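Local coordinates for protein endoglucanase (Acetivibrio cellulolyticus, PDB 5NRM) that binds, through this type I cohesin domain of scaffoldin B, the dockerin of a Cel5 enzyme in cellulosome assembly, and as a whole protein probably hydrolyses cellulose, at residues G2-I7 / K23-S28; T34-V39 / T118-D123; T38-A43 / E112-G117; K45-S50 / N98-S103. All coordinates share one frame; numbering follows the deposited sequence.

In the fold
All four contacts are antiparallel strand pairings within one cohesin domain, a two-layered jelly-roll sandwich. Interaction 1, the N-terminal hairpin of strands 4-12 and 17-25, closes first along the chain. Interactions 2 and 3 then start from the same strand, 34-41, which pairs with 118-122 and with 110-116; their centres lie about 14 Å apart. Interaction 4, between 46-53 and 92-101, falls within the chain span those two enclose, its centre about 13 Å from interaction 3 but about 25 Å from interaction 1. Hydrophobic side chains of interactions 1, 2 and 3 meet in the core, interaction 4 joining through Tyr-41, whereas the other face of interaction 2 receives the dockerin.

Interaction 1 of 4, residues G2-I7 / K23-S28; sequences GFNLSI and KLSGIS
The Phe-3 ring meets the 23-28 segment obliquely. With CG anti to the backbone N (chi1 -179°), the ring lies alongside the partner strand, and its atoms touch different residues in turn. CD1 of Phe-3 is 3.3 Å from the backbone O of Ser-25. Further out, Phe-3 CE1 reaches Ile-27 CG1 at 3.9 Å, and Phe-3 CZ comes to 4.2 Å from Leu-24 CD2. The second flat group, the Asn-4 amide, lies on the face opposite Leu-5 and Leu-24, with Ser-6, Lys-23 and Ser-25. Its ND2 gives a weak bond to Gly-2 O (3.1 Å, N-H...O angle 133°), curling back along its own strand, while Asn-4 CB packs 3.2 Å from Ser-25 OG. One water bridges Gly-2 O, at 2.7 Å from it, and Ser-25 OG.

Four backbone hydrogen bonds define the register: Asn-4 and Ser-25 bond reciprocally, as do Ser-6 and Lys-23, the latter two bonds being nearly straight. Between them sits the non-hydrogen-bonded pair of Leu-5 and Leu-24, whose side chains run side by side with Leu-5 CD1 3.8 Å from Leu-24 CD2. Beyond the strand end Gly-26 CA makes a CA-H...O contact with Gly-2 O (3.4 Å, 167° at H).

This is a beta hairpin. Strand 4-12 continues the sheet through parallel pairing with strand 132-140, and Asp-91 holds the backbone N of Gly-26 and Ile-27; Phe-3 meets Phe-121 edge-to-face, and Leu-5 packs on Ile-115 of strand 110-116.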
loop_
_atom_site.group_PDB
_atom_site.type_symbol
_atom_site.label_atom_id
_atom_site.label_comp_id
_atom_site.label_asym_id
_atom_site.label_seq_id
_atom_site.Cartn_x
_atom_site.Cartn_y
_atom_site.Cartn_z
ATOM N N GLY A 2 1.946 -17.834 10.241
ATOM C CA GLY A 2 2.345 -17.260 8.926
ATOM C C GLY A 2 1.653 -15.920 8.582
ATOM O O GLY A 2 0.484 -15.713 8.924
ATOM N N PHE A 3 2.382 -15.021 7.962
ATOM C CA PHE A 3 1.892 -13.702 7.593
ATOM C C PHE A 3 1.184 -13.773 6.234
ATOM O O PHE A 3 1.743 -14.272 5.250
ATOM C CB PHE A 3 3.029 -12.712 7.536
ATOM C CG PHE A 3 2.639 -11.293 7.176
ATOM C CD1 PHE A 3 1.688 -10.607 7.911
ATOM C CD2 PHE A 3 3.258 -10.631 6.173
ATOM C CE1 PHE A 3 1.366 -9.303 7.602
ATOM C CE2 PHE A 3 2.982 -9.345 5.868
ATOM C CZ PHE A 3 1.954 -8.673 6.533
ATOM N N ASN A 4 -0.038 -13.233 6.169
ATOM C CA ASN A 4 -0.937 -13.339 5.009
ATOM C C ASN A 4 -1.529 -11.997 4.662
ATOM O O ASN A 4 -1.955 -11.269 5.549
ATOM C CB ASN A 4 -2.115 -14.279 5.310
ATOM C CG ASN A 4 -1.725 -15.740 5.249
ATOM O OD1 ASN A 4 -1.874 -16.385 4.216
ATOM N ND2 ASN A 4 -1.145 -16.250 6.326
ATOM N N LEU A 5 -1.498 -11.697 3.387
ATOM C CA LEU A 5 -2.252 -10.598 2.765
ATOM C C LEU A 5 -3.342 -11.232 1.932
ATOM O O LEU A 5 -3.063 -11.973 0.981
ATOM C CB LEU A 5 -1.285 -9.789 1.902
ATOM C CG LEU A 5 -1.880 -8.791 0.930
ATOM C CD1 LEU A 5 -2.752 -7.751 1.698
ATOM C CD2 LEU A 5 -0.893 -8.082 0.004
ATOM N N SER A 6 -4.612 -10.944 2.251
ATOM C CA SER A 6 -5.728 -11.551 1.574
ATOM C C SER A 6 -6.798 -10.570 1.205
ATOM O O SER A 6 -7.015 -9.519 1.854
ATOM C CB SER A 6 -6.329 -12.670 2.393
ATOM O OG SER A 6 -6.905 -12.179 3.602
ATOM N N ILE A 7 -7.474 -10.883 0.131
ATOM C CA ILE A 7 -8.624 -10.105 -0.307
ATOM C C ILE A 7 -9.827 -10.995 -0.203
ATOM O O ILE A 7 -9.804 -12.134 -0.631
ATOM C CB ILE A 7 -8.458 -9.606 -1.763
ATOM C CG1 ILE A 7 -7.133 -8.869 -1.861
ATOM C CG2 ILE A 7 -9.708 -8.805 -2.181
ATOM C CD1 ILE A 7 -6.824 -8.372 -3.253
ATOM N N LYS A 23 -7.184 -7.776 3.929
ATOM C CA LYS A 23 -6.872 -8.124 5.330
ATOM C C LYS A 23 -5.409 -8.559 5.464
ATOM O O LYS A 23 -4.787 -9.039 4.487
ATOM C CB LYS A 23 -7.745 -9.255 5.783
ATOM C CG LYS A 23 -9.223 -8.907 5.792
ATOM C CD LYS A 23 -10.095 -10.119 6.112
ATOM C CE LYS A 23 -10.374 -10.084 7.571
ATOM N NZ LYS A 23 -11.213 -11.217 7.930
ATOM N N LEU A 24 -4.898 -8.389 6.696
ATOM C CA LEU A 24 -3.616 -8.942 7.131
ATOM C C LEU A 24 -3.899 -9.906 8.233
ATOM O O LEU A 24 -4.759 -9.687 9.116
ATOM C CB LEU A 24 -2.706 -7.852 7.626
ATOM C CG LEU A 24 -2.370 -6.775 6.654
ATOM C CD1 LEU A 24 -1.373 -5.813 7.296
ATOM C CD2 LEU A 24 -1.799 -7.313 5.330
ATOM N N SER A 25 -3.160 -11.011 8.209
ATOM C CA SER A 25 -3.180 -11.953 9.305
ATOM C C SER A 25 -1.779 -12.461 9.572
ATOM O O SER A 25 -0.939 -12.452 8.685
ATOM C CB SER A 25 -4.145 -13.124 9.052
ATOM O OG SER A 25 -3.569 -14.052 8.146
ATOM N N GLY A 26 -1.569 -12.866 10.806
ATOM C CA GLY A 26 -0.246 -13.333 11.237
ATOM C C GLY A 26 0.779 -12.256 11.438
ATOM O O GLY A 26 2.003 -12.495 11.317
ATOM N N ILE A 27 0.320 -11.046 11.744
ATOM C CA ILE A 27 1.245 -9.966 12.121
ATOM C C ILE A 27 1.926 -10.431 13.378
ATOM O O ILE A 27 1.273 -10.922 14.305
ATOM C CB ILE A 27 0.485 -8.669 12.376
ATOM C CG1 ILE A 27 -0.106 -8.189 11.055
ATOM C CG2 ILE A 27 1.389 -7.595 12.935
ATOM C CD1 ILE A 27 -1.058 -7.006 11.155
ATOM N N SER A 28 3.259 -10.332 13.393
ATOM C CA SER A 28 4.094 -10.713 14.583
ATOM C C SER A 28 4.081 -9.621 15.658
ATOM O O SER A 28 3.553 -8.514 15.435
ATOM C CB SER A 28 5.556 -10.948 14.194
ATOM O OG SER A 28 6.197 -9.710 13.814
HETATM O O HOH W 1 -2.125 -16.103 9.528
#

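Interaction 2 of 4, residues T34-V39 / T118-D123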
loop_
_atom_site.group_PDB
_atom_site.type_symbol
_atom_site.label_atom_id
_atom_site.label_comp_id
_atom_site.label_asym_id
_atom_site.label_seq_id
_atom_site.Cartn_x
_atom_site.Cartn_y
_atom_site.Cartn_z
ATOM N N THR A 34 5.332 -0.460 7.684
ATOM C CA THR A 34 5.248 0.048 6.296
ATOM C C THR A 34 4.514 -0.947 5.424
ATOM O O THR A 34 4.628 -2.183 5.652
ATOM C CB THR A 34 6.686 0.289 5.648
ATOM O OG1 THR A 34 7.145 -0.875 4.934
ATOM C CG2 THR A 34 7.750 0.540 6.620
ATOM N N ALA A 35 3.840 -0.473 4.398
ATOM C CA ALA A 35 3.239 -1.366 3.391
ATOM C C ALA A 35 3.118 -0.668 2.094
ATOM O O ALA A 35 2.763 0.533 2.082
ATOM C CB ALA A 35 1.886 -1.872 3.840
ATOM N N ASP A 36 3.304 -1.397 0.974
ATOM C CA ASP A 36 2.916 -0.915 -0.324
ATOM C C ASP A 36 2.550 -2.056 -1.196
ATOM O O ASP A 36 3.264 -3.037 -1.269
ATOM C CB ASP A 36 3.986 0.004 -1.003
ATOM C CG ASP A 36 5.229 -0.751 -1.445
ATOM O OD1 ASP A 36 6.003 -1.027 -0.545
ATOM O OD2 ASP A 36 5.373 -1.057 -2.644
ATOM N N PHE A 37 1.492 -1.881 -1.950
ATOM C CA PHE A 37 1.093 -2.931 -2.915
ATOM C C PHE A 37 0.084 -2.368 -3.879
ATOM O O PHE A 37 -0.466 -1.283 -3.644
ATOM C CB PHE A 37 0.597 -4.225 -2.244
ATOM C CG PHE A 37 -0.568 -4.053 -1.309
ATOM C CD1 PHE A 37 -1.876 -4.022 -1.725
ATOM C CD2 PHE A 37 -0.335 -3.868 0.063
ATOM C CE1 PHE A 37 -2.916 -3.901 -0.822
ATOM C CE2 PHE A 37 -1.346 -3.773 0.975
ATOM C CZ PHE A 37 -2.659 -3.760 0.529
ATOM N N THR A 38 -0.062 -3.114 -4.981
ATOM C CA THR A 38 -0.992 -2.759 -6.043
ATOM C C THR A 38 -2.152 -3.731 -5.938
ATOM O O THR A 38 -1.967 -4.916 -5.753
ATOM C CB THR A 38 -0.343 -2.919 -7.399
ATOM O OG1 THR A 38 0.749 -2.027 -7.534
ATOM C CG2 THR A 38 -1.297 -2.624 -8.576
ATOM N N VAL A 39 -3.380 -3.199 -6.116
ATOM C CA VAL A 39 -4.622 -3.988 -6.263
ATOM C C VAL A 39 -5.211 -3.773 -7.642
ATOM O O VAL A 39 -5.422 -2.642 -8.022
ATOM C CB VAL A 39 -5.678 -3.649 -5.193
ATOM C CG1 VAL A 39 -6.923 -4.518 -5.400
ATOM C CG2 VAL A 39 -5.131 -3.788 -3.800
ATOM N N THR A 118 4.755 -7.165 -6.772
ATOM C CA THR A 118 5.378 -7.513 -5.490
ATOM C C THR A 118 4.899 -6.621 -4.394
ATOM O O THR A 118 5.110 -5.422 -4.452
ATOM C CB THR A 118 6.935 -7.465 -5.670
ATOM O OG1 THR A 118 7.360 -8.498 -6.590
ATOM C CG2 THR A 118 7.654 -7.632 -4.355
ATOM N N PRO A 119 4.296 -7.179 -3.356
ATOM C CA PRO A 119 3.950 -6.377 -2.217
ATOM C C PRO A 119 5.120 -6.294 -1.238
ATOM O O PRO A 119 5.946 -7.223 -1.161
ATOM C CB PRO A 119 2.780 -7.133 -1.619
ATOM C CG PRO A 119 2.973 -8.528 -1.945
ATOM C CD PRO A 119 3.789 -8.581 -3.205
ATOM N N THR A 120 5.244 -5.142 -0.591
ATOM C CA THR A 120 6.226 -4.977 0.441
ATOM C C THR A 120 5.627 -4.575 1.788
ATOM O O THR A 120 4.772 -3.706 1.845
ATOM C CB THR A 120 7.298 -3.963 0.044
ATOM O OG1 THR A 120 7.942 -4.423 -1.158
ATOM C CG2 THR A 120 8.354 -3.735 1.174
ATOM N N PHE A 121 6.040 -5.306 2.826
ATOM C CA PHE A 121 5.730 -4.981 4.229
ATOM C C PHE A 121 6.976 -4.933 5.024
ATOM O O PHE A 121 7.898 -5.780 4.837
ATOM C CB PHE A 121 4.817 -6.059 4.813
ATOM C CG PHE A 121 3.496 -6.110 4.147
ATOM C CD1 PHE A 121 2.430 -5.336 4.581
ATOM C CD2 PHE A 121 3.317 -6.952 3.064
ATOM C CE1 PHE A 121 1.221 -5.386 3.920
ATOM C CE2 PHE A 121 2.094 -7.012 2.403
ATOM C CZ PHE A 121 1.054 -6.231 2.839
ATOM N N GLY A 122 7.093 -3.884 5.812
ATOM C CA GLY A 122 8.187 -3.795 6.746
ATOM C C GLY A 122 7.725 -3.819 8.147
ATOM O O GLY A 122 6.716 -3.150 8.460
ATOM N N ASP A 123 8.418 -4.580 8.993
ATOM C CA ASP A 123 8.101 -4.562 10.419
ATOM C C ASP A 123 8.612 -3.315 11.138
ATOM O O ASP A 123 9.112 -2.398 10.489
ATOM C CB ASP A 123 8.431 -5.889 11.054
ATOM C CG ASP A 123 9.917 -6.079 11.303
ATOM O OD1 ASP A 123 10.753 -5.154 11.138
ATOM O OD2 ASP A 123 10.258 -7.231 11.686
HETATM O O HOH W 2 6.608 -3.410 -3.303
#
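Tight, direct apolar packing marks the face carrying Ala-35, Phe-37 and Phe-121, all buried. Phe-121 takes CG anti to its carbonyl carbon (chi1 -64°), which lays the ring across the neighbouring strand: its CE1 touches Ala-35 CB at 3.6 Å, and its CZ lies 3.9 Å from Phe-37 CD2. The two rings cross obliquely, planes 36° apart. Phe-37 takes the crowded position between N and carbonyl carbon (chi1 57°), and its CB packs against Pro-119 CB at 3.7 Å.

The other face, with Thr-34, Asp-36 and Thr-120, is polar and is bridged by water and by the dockerin. Asp-36 and Thr-120 run side by side, Asp-36 OD1 3.3 Å from Thr-120 CB, and one water sits within bonding distance of Asp-36 OD2 (2.7 Å), Thr-120 OG1 and Thr-118 O. The main chains are held by reciprocal bonds in two hydrogen-bonded pairs, Thr-34 with Gly-122 and Asp-36 with Thr-120. The bond from Thr-120 N to Asp-36 O (3.0 Å) runs nearly along the C=O axis, whereas Gly-122 N sits above the carbonyl plane of Thr-34.

Ser-13 OG of the bound dockerin chain hydrogen-bonds both Asp-36 OD1 and Thr-34 OG1, and Asn-12 of that chain packs on Thr-120. This antiparallel pair, with an aromatic inner face and a polar outer one, forms part of the dockerin-binding face of this type I cohesin.

Interaction 3 of 4, residues T38-A43 / E112-G117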
loop_
_atom_site.group_PDB
_atom_site.type_symbol
_atom_site.label_atom_id
_atom_site.label_comp_id
_atom_site.label_asym_id
_atom_site.label_seq_id
_atom_site.Cartn_x
_atom_site.Cartn_y
_atom_site.Cartn_z
ATOM N N THR A 38 -0.062 -3.114 -4.981
ATOM C CA THR A 38 -0.992 -2.759 -6.043
ATOM C C THR A 38 -2.152 -3.731 -5.938
ATOM O O THR A 38 -1.967 -4.916 -5.753
ATOM C CB THR A 38 -0.343 -2.919 -7.399
ATOM O OG1 THR A 38 0.749 -2.027 -7.534
ATOM C CG2 THR A 38 -1.297 -2.624 -8.576
ATOM N N VAL A 39 -3.380 -3.199 -6.116
ATOM C CA VAL A 39 -4.622 -3.988 -6.263
ATOM C C VAL A 39 -5.211 -3.773 -7.642
ATOM O O VAL A 39 -5.422 -2.642 -8.022
ATOM C CB VAL A 39 -5.678 -3.649 -5.193
ATOM C CG1 VAL A 39 -6.923 -4.518 -5.400
ATOM C CG2 VAL A 39 -5.131 -3.788 -3.800
ATOM N N THR A 40 -5.385 -4.838 -8.371
ATOM C CA THR A 40 -6.090 -4.845 -9.654
ATOM C C THR A 40 -7.501 -5.331 -9.423
ATOM O O THR A 40 -7.771 -6.142 -8.543
ATOM C CB THR A 40 -5.358 -5.577 -10.765
ATOM O OG1 THR A 40 -5.122 -6.900 -10.360
ATOM C CG2 THR A 40 -4.053 -4.870 -11.034
ATOM N N TYR A 41 -8.414 -4.848 -10.261
ATOM C CA TYR A 41 -9.831 -5.273 -10.200
ATOM C C TYR A 41 -10.378 -5.320 -11.588
ATOM O O TYR A 41 -9.943 -4.570 -12.504
ATOM C CB TYR A 41 -10.612 -4.401 -9.225
ATOM C CG TYR A 41 -10.687 -2.963 -9.638
ATOM C CD1 TYR A 41 -11.742 -2.493 -10.480
ATOM C CD2 TYR A 41 -9.733 -2.042 -9.229
ATOM C CE1 TYR A 41 -11.770 -1.178 -10.913
ATOM C CE2 TYR A 41 -9.769 -0.744 -9.651
ATOM C CZ TYR A 41 -10.789 -0.280 -10.486
ATOM O OH TYR A 41 -10.820 1.041 -10.955
ATOM N N ASP A 42 -11.442 -6.088 -11.738
ATOM C CA ASP A 42 -12.056 -6.225 -13.087
ATOM C C ASP A 42 -12.940 -5.012 -13.369
ATOM O O ASP A 42 -14.112 -4.901 -12.906
ATOM C CB ASP A 42 -12.883 -7.505 -13.148
ATOM C CG ASP A 42 -13.530 -7.750 -14.484
ATOM O OD1 ASP A 42 -13.486 -6.840 -15.340
ATOM O OD2 ASP A 42 -14.069 -8.875 -14.655
ATOM N N ALA A 43 -12.352 -4.059 -14.094
ATOM C CA ALA A 43 -13.057 -2.782 -14.306
ATOM C C ALA A 43 -14.169 -2.969 -15.318
ATOM O O ALA A 43 -14.979 -2.056 -15.442
ATOM C CB ALA A 43 -12.106 -1.687 -14.772
ATOM N N GLU A 112 -12.899 -10.329 -10.391
ATOM C CA GLU A 112 -11.680 -10.596 -9.649
ATOM C C GLU A 112 -11.123 -9.308 -9.054
ATOM O O GLU A 112 -11.189 -8.196 -9.675
ATOM C CB GLU A 112 -10.634 -11.209 -10.544
ATOM C CG GLU A 112 -10.991 -12.635 -10.939
ATOM C CD GLU A 112 -9.953 -13.343 -11.743
ATOM O OE1 GLU A 112 -8.946 -12.674 -12.076
ATOM O OE2 GLU A 112 -10.194 -14.551 -12.022
ATOM N N VAL A 113 -10.578 -9.429 -7.833
ATOM C CA VAL A 113 -9.916 -8.331 -7.148
ATOM C C VAL A 113 -8.631 -9.008 -6.582
ATOM O O VAL A 113 -8.734 -9.939 -5.801
ATOM C CB VAL A 113 -10.719 -7.717 -5.997
ATOM C CG1 VAL A 113 -10.000 -6.555 -5.360
ATOM C CG2 VAL A 113 -12.075 -7.218 -6.485
ATOM N N SER A 114 -7.464 -8.544 -7.015
ATOM C CA SER A 114 -6.208 -9.308 -6.831
ATOM C C SER A 114 -5.094 -8.358 -6.413
ATOM O O SER A 114 -5.034 -7.162 -6.808
ATOM C CB SER A 114 -5.788 -9.919 -8.145
ATOM O OG SER A 114 -6.824 -10.691 -8.674
ATOM N N ILE A 115 -4.104 -8.939 -5.702
ATOM C CA ILE A 115 -2.819 -8.233 -5.562
ATOM C C ILE A 115 -2.036 -8.416 -6.850
ATOM O O ILE A 115 -2.070 -9.521 -7.436
ATOM C CB ILE A 115 -2.072 -8.820 -4.375
ATOM C CG1 ILE A 115 -2.868 -8.754 -3.062
ATOM C CG2 ILE A 115 -0.689 -8.103 -4.224
ATOM C CD1 ILE A 115 -3.349 -7.379 -2.587
ATOM N N SER A 116 -1.389 -7.355 -7.332
ATOM C CA SER A 116 -0.611 -7.357 -8.540
ATOM C C SER A 116 0.866 -6.995 -8.242
ATOM O O SER A 116 1.107 -6.091 -7.492
ATOM C CB SER A 116 -1.208 -6.323 -9.530
ATOM O OG SER A 116 -0.472 -6.286 -10.744
ATOM N N GLY A 117 1.795 -7.758 -8.808
ATOM C CA GLY A 117 3.222 -7.516 -8.609
ATOM C C GLY A 117 3.659 -7.791 -7.191
ATOM O O GLY A 117 3.067 -8.630 -6.491
HETATM O O HOH W 3 1.995 -5.200 -5.065
HETATM O O HOH W 4 -12.987 -10.892 -13.291
#
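Ser-116, Thr-40 and Thr-38 bury the most surface here, clustered on one face of the strand pair. Ser-116 has OG anti to the backbone N (chi1 -180°), which leaves its CB to do the touching: it lies 3.5 Å from Thr-40 CG2 and 3.8 Å from Thr-38 CG2, both methyls lying together on one side of it. Thr-40 puts OG1 in the crowded position between N and carbonyl carbon (chi1 58°), so that its methyl swings toward Ser-116 while OG1 stays 3.8 Å from Ser-114 CB. The Thr-38 hydroxyl instead bonds Lys-75.

The backbone around these residues is bonded unevenly. Thr-40 and Ser-114 form a full reciprocal pair, the bond from Thr-40 N to Ser-114 O being 2.8 Å and nearly along the C=O axis. At Thr-38 the direct bond comes from Ser-116 N, which sits above the carbonyl plane of Thr-38 O; across the return path a water accepts from Thr-38 N at 2.9 Å and donates to Ser-116 O. Gly-117, with positive phi (68°), then turns the corner. At the far end another water spans Asp-42 OD2 and Glu-112 N, beside the direct bond from Asp-42 N to Glu-112 O.

On the reverse face the Val-39 and Val-113 side chains cross obliquely, CG1 to CG1 at 3.7 Å, Tyr-41 CB sits beside Val-113 CG2, and Ile-115 continues onto Leu-5 and Ile-7. With that side turned to the core, strand 110-116 links strand 34-41 to strand 132-140, joining the two sheets of the cohesin jelly roll.

Interaction 4 of 4, residues K45-S50 / N98-S103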
loop_
_atom_site.group_PDB
_atom_site.type_symbol
_atom_site.label_atom_id
_atom_site.label_comp_id
_atom_site.label_asym_id
_atom_site.label_seq_id
_atom_site.Cartn_x
_atom_site.Cartn_y
_atom_site.Cartn_z
ATOM N N LYS A 45 -16.560 -4.907 -14.775
ATOM C CA LYS A 45 -17.682 -5.197 -13.899
ATOM C C LYS A 45 -17.829 -4.272 -12.688
ATOM O O LYS A 45 -18.896 -4.201 -12.128
ATOM C CB LYS A 45 -17.590 -6.609 -13.419
ATOM C CG LYS A 45 -17.658 -7.631 -14.544
ATOM C CD LYS A 45 -17.540 -9.041 -13.978
ATOM C CE LYS A 45 -17.211 -10.031 -15.092
ATOM N NZ LYS A 45 -17.796 -11.324 -14.761
ATOM N N LEU A 46 -16.756 -3.596 -12.316
ATOM C CA LEU A 46 -16.716 -2.814 -11.113
ATOM C C LEU A 46 -16.265 -1.412 -11.439
ATOM O O LEU A 46 -15.259 -1.208 -12.157
ATOM C CB LEU A 46 -15.764 -3.392 -10.066
ATOM C CG LEU A 46 -15.954 -4.842 -9.594
ATOM C CD1 LEU A 46 -14.771 -5.250 -8.750
ATOM C CD2 LEU A 46 -17.308 -5.065 -8.882
ATOM N N GLU A 47 -16.909 -0.479 -10.799
ATOM C CA GLU A 47 -16.534 0.956 -10.843
ATOM C C GLU A 47 -15.968 1.303 -9.437
ATOM O O GLU A 47 -16.699 1.258 -8.454
ATOM C CB GLU A 47 -17.723 1.819 -11.166
ATOM C CG GLU A 47 -17.417 3.316 -11.147
ATOM C CD GLU A 47 -18.674 4.249 -11.011
ATOM O OE1 GLU A 47 -19.843 3.887 -10.622
ATOM O OE2 GLU A 47 -18.438 5.483 -11.221
ATOM N N TYR A 48 -14.665 1.611 -9.365
ATOM C CA TYR A 48 -14.076 2.063 -8.099
ATOM C C TYR A 48 -14.552 3.397 -7.679
ATOM O O TYR A 48 -14.517 4.340 -8.466
ATOM C CB TYR A 48 -12.572 2.045 -8.207
ATOM C CG TYR A 48 -11.845 2.467 -6.955
ATOM C CD1 TYR A 48 -11.745 1.594 -5.888
ATOM C CD2 TYR A 48 -11.220 3.727 -6.868
ATOM C CE1 TYR A 48 -11.048 1.916 -4.775
ATOM C CE2 TYR A 48 -10.531 4.035 -5.720
ATOM C CZ TYR A 48 -10.406 3.104 -4.713
ATOM O OH TYR A 48 -9.628 3.520 -3.614
ATOM N N ILE A 49 -15.010 3.483 -6.440
ATOM C CA ILE A 49 -15.515 4.739 -5.883
ATOM C C ILE A 49 -14.503 5.362 -4.871
ATOM O O ILE A 49 -14.124 6.553 -4.965
ATOM C CB ILE A 49 -16.884 4.543 -5.240
ATOM C CG1 ILE A 49 -17.853 4.071 -6.366
ATOM C CG2 ILE A 49 -17.386 5.812 -4.560
ATOM C CD1 ILE A 49 -18.103 5.046 -7.488
ATOM N N SER A 50 -14.042 4.550 -3.938
ATOM C CA SER A 50 -13.122 5.050 -2.909
ATOM C C SER A 50 -12.526 3.874 -2.169
ATOM O O SER A 50 -12.962 2.705 -2.296
ATOM C CB SER A 50 -13.919 5.924 -1.894
ATOM O OG SER A 50 -14.858 5.124 -1.158
ATOM N N ASN A 98 -14.311 0.279 -1.917
ATOM C CA ASN A 98 -15.726 0.544 -2.243
ATOM C C ASN A 98 -15.959 0.673 -3.742
ATOM O O ASN A 98 -15.366 1.516 -4.402
ATOM C CB ASN A 98 -16.169 1.830 -1.547
ATOM C CG ASN A 98 -15.891 1.806 -0.076
ATOM O OD1 ASN A 98 -16.393 0.912 0.594
ATOM N ND2 ASN A 98 -15.182 2.819 0.441
ATOM N N PHE A 99 -16.727 -0.257 -4.297
ATOM C CA PHE A 99 -17.112 -0.267 -5.685
ATOM C C PHE A 99 -18.626 -0.115 -5.860
ATOM O O PHE A 99 -19.398 -0.515 -5.010
ATOM C CB PHE A 99 -16.731 -1.641 -6.269
ATOM C CG PHE A 99 -15.250 -1.936 -6.233
ATOM C CD1 PHE A 99 -14.387 -1.410 -7.194
ATOM C CD2 PHE A 99 -14.737 -2.714 -5.190
ATOM C CE1 PHE A 99 -13.028 -1.772 -7.140
ATOM C CE2 PHE A 99 -13.421 -3.072 -5.158
ATOM C CZ PHE A 99 -12.558 -2.543 -6.111
ATOM N N ASN A 100 -19.040 0.326 -7.058
ATOM C CA ASN A 100 -20.376 0.089 -7.570
ATOM C C ASN A 100 -20.249 -1.049 -8.600
ATOM O O ASN A 100 -19.340 -1.024 -9.428
ATOM C CB ASN A 100 -20.882 1.337 -8.241
ATOM C CG ASN A 100 -21.277 2.432 -7.278
ATOM O OD1 ASN A 100 -21.645 2.181 -6.132
ATOM N ND2 ASN A 100 -21.135 3.657 -7.719
ATOM N N ILE A 101 -21.109 -2.057 -8.508
ATOM C CA ILE A 101 -21.153 -3.115 -9.430
ATOM C C ILE A 101 -21.941 -2.661 -10.630
ATOM O O ILE A 101 -23.135 -2.303 -10.484
ATOM C CB ILE A 101 -21.797 -4.373 -8.805
ATOM C CG1 ILE A 101 -21.065 -4.800 -7.538
ATOM C CG2 ILE A 101 -21.737 -5.523 -9.818
ATOM C CD1 ILE A 101 -21.771 -5.821 -6.694
ATOM N N LYS A 102 -21.371 -2.770 -11.846
ATOM C CA LYS A 102 -22.046 -2.318 -13.019
ATOM C C LYS A 102 -23.364 -3.106 -13.207
ATOM O O LYS A 102 -23.389 -4.335 -13.046
ATOM C CB LYS A 102 -21.150 -2.390 -14.252
ATOM C CG LYS A 102 -19.972 -1.444 -14.060
ATOM C CD LYS A 102 -19.082 -1.408 -15.304
ATOM C CE LYS A 102 -17.997 -0.346 -15.229
ATOM N NZ LYS A 102 -17.095 -0.439 -16.438
ATOM N N SER A 103 -24.397 -2.394 -13.629
ATOM C CA SER A 103 -25.711 -3.014 -13.827
ATOM C C SER A 103 -25.730 -4.054 -14.949
ATOM O O SER A 103 -26.568 -4.937 -14.889
ATOM C CB SER A 103 -26.818 -1.971 -14.074
ATOM O OG SER A 103 -26.424 -1.067 -15.132
#
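Phe-99 leaves its strand with CG anti to the carbonyl carbon, and successive atoms along one edge, from CB to CE1, meet different parts of segment 45-50. Its CB lies 3.6 Å from the backbone O of Glu-47, and CG then passes Leu-46 CB. Phe-99 CD1 presses on the main chain at Tyr-48 CA, 3.6 Å away. Further along, Phe-99 CE1 reaches Tyr-48 CD1 at 3.8 Å, in an offset edge-to-face pair in which the tyrosine edge is turned to the phenylalanine face, planes at 66°. CZ, the tip, has that same Tyr-48 CD1 slightly farther off. Leu-46 CD1 stands over the Phe-99 ring 4.1 Å from its centroid and only 6° off the normal, a CH-pi contact. Tyr-41, from strand 34-41, also meets this ring.

The strands pair antiparallel within the cohesin sandwich, and their register slips by one residue at a classic beta bulge: Ile-49 and Ser-50 both face Asn-98. Asn-98 O is accordingly approached twice, by Ile-49 N at 2.9 Å and, weakly, by Ser-50 N at 3.3 Å. Asn-98 N returns a bond to Ser-50 O.

On the face away from Phe-99, the amide of Asn-98 gives ND2 to Ser-50 OG (2.8 Å), and Asp-52 OD2 is a second partner of the same nitrogen. Two residues on, Asn-100 ND2 bonds Glu-47 OE1 at 3.2 Å; the acceptor is near the amide plane, but the nitrogen approaches 48° above the carboxylate plane. Ile-49 CG1 and CD1 lie against that same amide nitrogen. At the other end Lys-102 N bonds Lys-45 O, and the two lysine ammonium groups go elsewhere, to Ala-43 O and Lys-110 O respectively.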